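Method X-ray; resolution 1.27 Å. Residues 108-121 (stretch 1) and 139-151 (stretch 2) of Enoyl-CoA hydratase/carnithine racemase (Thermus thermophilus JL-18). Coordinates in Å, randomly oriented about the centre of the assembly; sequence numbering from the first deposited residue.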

# COMPACT_ATOMS: atom_id res chain seq x y z
N GLY A 108 12.17 13.09 -12.46
CA GLY A 108 12.05 12.07 -13.53
C GLY A 108 12.75 10.79 -13.13
O GLY A 108 12.63 10.34 -11.99
N ALA A 109 13.58 10.26 -13.99
CA ALA A 109 14.35 9.04 -13.66
C ALA A 109 15.34 9.29 -12.54
O ALA A 109 15.77 8.35 -11.90
N GLY A 110 15.70 10.54 -12.28
CA GLY A 110 16.53 10.82 -11.09
C GLY A 110 15.75 10.53 -9.81
O GLY A 110 16.33 10.05 -8.84
N MET A 111 14.46 10.87 -9.79
CA MET A 111 13.57 10.51 -8.67
C MET A 111 13.44 8.98 -8.62
O MET A 111 13.55 8.40 -7.53
N SER A 112 13.22 8.32 -9.76
CA SER A 112 13.16 6.85 -9.80
C SER A 112 14.38 6.24 -9.13
O SER A 112 14.25 5.37 -8.24
N LEU A 113 15.58 6.69 -9.53
CA LEU A 113 16.83 6.10 -9.03
C LEU A 113 16.94 6.32 -7.52
O LEU A 113 17.30 5.44 -6.77
N ALA A 114 16.61 7.54 -7.05
CA ALA A 114 16.75 7.87 -5.62
C ALA A 114 15.87 6.93 -4.80
O ALA A 114 16.24 6.49 -3.69
N LEU A 115 14.70 6.59 -5.31
CA LEU A 115 13.70 5.84 -4.53
C LEU A 115 14.05 4.36 -4.44
O LEU A 115 13.45 3.66 -3.64
N TRP A 116 15.05 3.90 -5.18
CA TRP A 116 15.55 2.52 -5.05
C TRP A 116 16.43 2.33 -3.83
O TRP A 116 16.71 1.19 -3.50
N GLY A 117 16.85 3.40 -3.14
CA GLY A 117 17.58 3.18 -1.90
C GLY A 117 16.75 2.38 -0.92
O GLY A 117 15.54 2.60 -0.84
N ASP A 118 17.35 1.51 -0.13
CA ASP A 118 16.66 0.83 0.99
C ASP A 118 16.38 1.79 2.12
O ASP A 118 15.30 1.74 2.73
N LEU A 119 17.35 2.65 2.41
CA LEU A 119 17.23 3.75 3.37
C LEU A 119 17.65 5.01 2.65
O LEU A 119 18.67 5.03 1.95
N ARG A 120 16.83 6.05 2.80
CA ARG A 120 16.98 7.26 1.97
C ARG A 120 17.00 8.49 2.87
O ARG A 120 16.13 8.67 3.73
N LEU A 121 17.98 9.36 2.65
CA LEU A 121 18.13 10.63 3.36
C LEU A 121 18.11 11.75 2.34
O LEU A 121 18.55 11.57 1.20
N PRO A 139 5.58 7.59 -15.99
CA PRO A 139 6.68 7.22 -15.12
C PRO A 139 7.41 6.00 -15.68
O PRO A 139 6.79 5.04 -16.09
N ASP A 140 8.75 6.04 -15.62
CA ASP A 140 9.56 4.88 -16.02
C ASP A 140 10.63 4.62 -14.98
O ASP A 140 10.68 5.25 -13.91
N SER A 141 11.53 3.71 -15.33
CA SER A 141 12.66 3.32 -14.47
C SER A 141 12.16 2.82 -13.11
O SER A 141 12.88 2.96 -12.08
N GLY A 142 11.01 2.18 -13.09
CA GLY A 142 10.43 1.61 -11.90
C GLY A 142 9.61 2.58 -11.05
O GLY A 142 9.11 2.12 -10.01
N LEU A 143 9.46 3.83 -11.49
CA LEU A 143 8.73 4.78 -10.61
C LEU A 143 7.27 4.33 -10.50
O LEU A 143 6.65 4.58 -9.43
N SER A 144 6.67 3.72 -11.54
CA SER A 144 5.25 3.33 -11.42
C SER A 144 5.08 2.16 -10.42
O SER A 144 3.98 1.99 -9.92
N PHE A 145 6.13 1.40 -10.21
CA PHE A 145 6.18 0.29 -9.23
C PHE A 145 6.39 0.89 -7.86
O PHE A 145 5.62 0.60 -6.92
N LEU A 146 7.46 1.65 -7.70
CA LEU A 146 7.84 2.12 -6.37
C LEU A 146 6.91 3.14 -5.78
O LEU A 146 6.62 3.07 -4.58
N LEU A 147 6.45 4.11 -6.56
CA LEU A 147 5.77 5.25 -5.91
C LEU A 147 4.50 4.85 -5.18
O LEU A 147 4.38 5.26 -4.02
N PRO A 148 3.59 4.08 -5.77
CA PRO A 148 2.40 3.72 -5.01
C PRO A 148 2.72 2.88 -3.76
O PRO A 148 2.03 3.02 -2.75
N ARG A 149 3.75 2.02 -3.84
CA ARG A 149 4.13 1.21 -2.66
C ARG A 149 4.68 2.13 -1.54
O ARG A 149 4.44 1.86 -0.34
N LEU A 150 5.46 3.15 -1.90
CA LEU A 150 6.12 4.01 -0.90
C LEU A 150 5.15 5.03 -0.31
O LEU A 150 5.31 5.32 0.89
N VAL A 151 4.22 5.60 -1.06
CA VAL A 151 3.43 6.76 -0.60
C VAL A 151 1.93 6.42 -0.64
O VAL A 151 1.17 7.26 -0.18

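The strongest polar link between the stretches is a hydrogen bond from Ser 112 OG to Asp 140 O, 2.9 Å long. Ser 112 points toward stretch 2 with chi1 in the m well. The same carbonyl accepts the backbone N of Leu 143 and closes a type I' turn, so the serine ties the first helix to that turn. Ser 112 OG also lies 3.3 Å from Leu 143 CB, where the two backbones come close. A second, weak hydrogen bond runs from Trp 116 NE1 to Ser 141 O at 3.3 Å; it is nearly straight, at 170°. Ser 141, also m, points toward stretch 1. Its OG donates to Asp 140 OD1 at 2.8 Å and sits 3.7 Å from Ala 109 CB.

Gly 142 lies at the edge of the Trp 116 ring. A CB here would come 2.9 Å from Trp 116 CZ2, a clash, and the backbone angles alone call for glycine.

The CA-to-CB bond of Trp 116 points sideways, but its ring end comes nearer to stretch 2. Chi1 is m. Leu 146, m and t, points in and places CD1 over one ring face, 3.4 Å from Trp 116 CE2, in a CH-pi contact. Phe 145 CD1 approaches Trp 116 CH2 at 4.1 Å.

Leu 115, m and t, is a knob among Leu 143, Leu 146, Leu 147 and Leu 150. Its CD1 is 3.8 Å from Leu 143 CD1, and its CB is 3.9 Å from Leu 150 CD1. Met 111, extended with all three chi angles t, reaches Leu 147 CD1 with its CE at 4.2 Å.

At the far end, Leu 150 CD1 lies over one face of the Arg 120 guanidinium. Arg 120 NH1 donates to Gly 117 O at 2.8 Å, which helps hold that group in place.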

# COMPACT_ATOMS: atom_id res chain seq x y z
CB ALA A 109 15.02 8.46 -14.86
CB MET A 111 12.22 11.18 -8.81
CG MET A 111 11.26 10.80 -7.74
SD MET A 111 9.85 11.92 -7.76
CE MET A 111 8.84 11.22 -6.45
CB SER A 112 13.02 6.33 -11.23
OG SER A 112 11.96 6.97 -11.95
CB LEU A 113 18.03 6.69 -9.80
CG LEU A 113 18.21 6.20 -11.25
CD1 LEU A 113 19.45 6.83 -11.89
CD2 LEU A 113 18.39 4.69 -11.35
CB ALA A 114 16.35 9.30 -5.38
CB LEU A 115 12.29 6.05 -5.07
CG LEU A 115 11.76 7.49 -4.95
CD1 LEU A 115 10.35 7.58 -5.44
CD2 LEU A 115 11.89 8.07 -3.54
CB TRP A 116 16.26 2.04 -6.32
CG TRP A 116 15.31 1.67 -7.41
CD1 TRP A 116 14.97 2.37 -8.53
CD2 TRP A 116 14.43 0.55 -7.34
NE1 TRP A 116 13.96 1.72 -9.18
CE2 TRP A 116 13.59 0.61 -8.47
CE3 TRP A 116 14.27 -0.49 -6.42
CZ2 TRP A 116 12.59 -0.34 -8.68
CZ3 TRP A 116 13.27 -1.43 -6.64
CH2 TRP A 116 12.45 -1.34 -7.75
CB ASP A 118 17.50 -0.31 1.50
CG ASP A 118 17.76 -1.36 0.47
OD1 ASP A 118 16.79 -1.82 -0.16
OD2 ASP A 118 18.95 -1.71 0.28
CB LEU A 119 18.06 3.50 4.63
CG LEU A 119 17.55 2.30 5.45
CD1 LEU A 119 18.46 1.90 6.55
CD2 LEU A 119 16.18 2.58 6.02
CB ARG A 120 15.79 7.31 1.01
CG ARG A 120 15.74 6.12 0.08
CD ARG A 120 14.54 6.08 -0.85
NE ARG A 120 13.28 6.08 -0.13
CZ ARG A 120 12.75 5.01 0.45
NH1 ARG A 120 13.29 3.81 0.28
NH2 ARG A 120 11.59 5.13 1.11
CB LEU A 121 19.47 10.70 4.11
CG LEU A 121 19.73 9.71 5.21
CD1 LEU A 121 20.19 8.40 4.63
CD2 LEU A 121 20.79 10.20 6.15
CB PRO A 139 5.98 6.91 -13.82
CG PRO A 139 4.56 6.65 -14.13
CD PRO A 139 4.29 7.55 -15.29
CB ASP A 140 10.02 5.00 -17.48
CG ASP A 140 11.11 6.01 -17.79
OD1 ASP A 140 11.94 6.31 -16.90
OD2 ASP A 140 11.11 6.49 -18.96
CB SER A 141 13.66 4.46 -14.36
OG SER A 141 14.00 4.98 -15.62
CB LEU A 143 8.84 6.18 -11.18
CG LEU A 143 8.23 7.29 -10.29
CD1 LEU A 143 8.90 7.32 -8.94
CD2 LEU A 143 8.36 8.61 -11.02
CB SER A 144 4.65 2.98 -12.75
OG SER A 144 5.06 1.72 -13.24
CB PHE A 145 7.24 -0.66 -9.72
CG PHE A 145 7.48 -1.84 -8.80
CD1 PHE A 145 8.39 -1.75 -7.76
CD2 PHE A 145 6.88 -3.07 -9.00
CE1 PHE A 145 8.59 -2.79 -6.89
CE2 PHE A 145 7.15 -4.17 -8.18
CZ PHE A 145 8.02 -4.03 -7.11
CB LEU A 146 9.25 2.73 -6.43
CG LEU A 146 10.44 1.79 -6.50
CD1 LEU A 146 11.69 2.64 -6.57
CD2 LEU A 146 10.50 0.87 -5.28
CB LEU A 147 5.57 6.36 -6.91
CG LEU A 147 5.13 7.68 -6.30
CD1 LEU A 147 6.18 8.22 -5.37
CD2 LEU A 147 4.89 8.69 -7.41
CB PRO A 148 1.54 2.97 -5.99
CG PRO A 148 2.16 3.18 -7.36
CD PRO A 148 3.57 3.56 -7.16
CB ARG A 149 5.20 0.18 -3.14
CG ARG A 149 4.60 -0.90 -4.07
CD ARG A 149 5.65 -1.75 -4.74
NE ARG A 149 5.21 -2.97 -5.38
CZ ARG A 149 4.43 -3.00 -6.44
NH1 ARG A 149 4.20 -1.86 -7.08
NH2 ARG A 149 4.04 -4.17 -7.00
CB LEU A 150 7.32 4.72 -1.52
CG LEU A 150 8.49 3.84 -1.94
CD1 LEU A 150 9.50 4.66 -2.69
CD2 LEU A 150 9.13 3.16 -0.73
CB VAL A 151 3.72 8.07 -1.37
CG1 VAL A 151 5.19 8.43 -1.34
CG2 VAL A 151 3.23 8.02 -2.81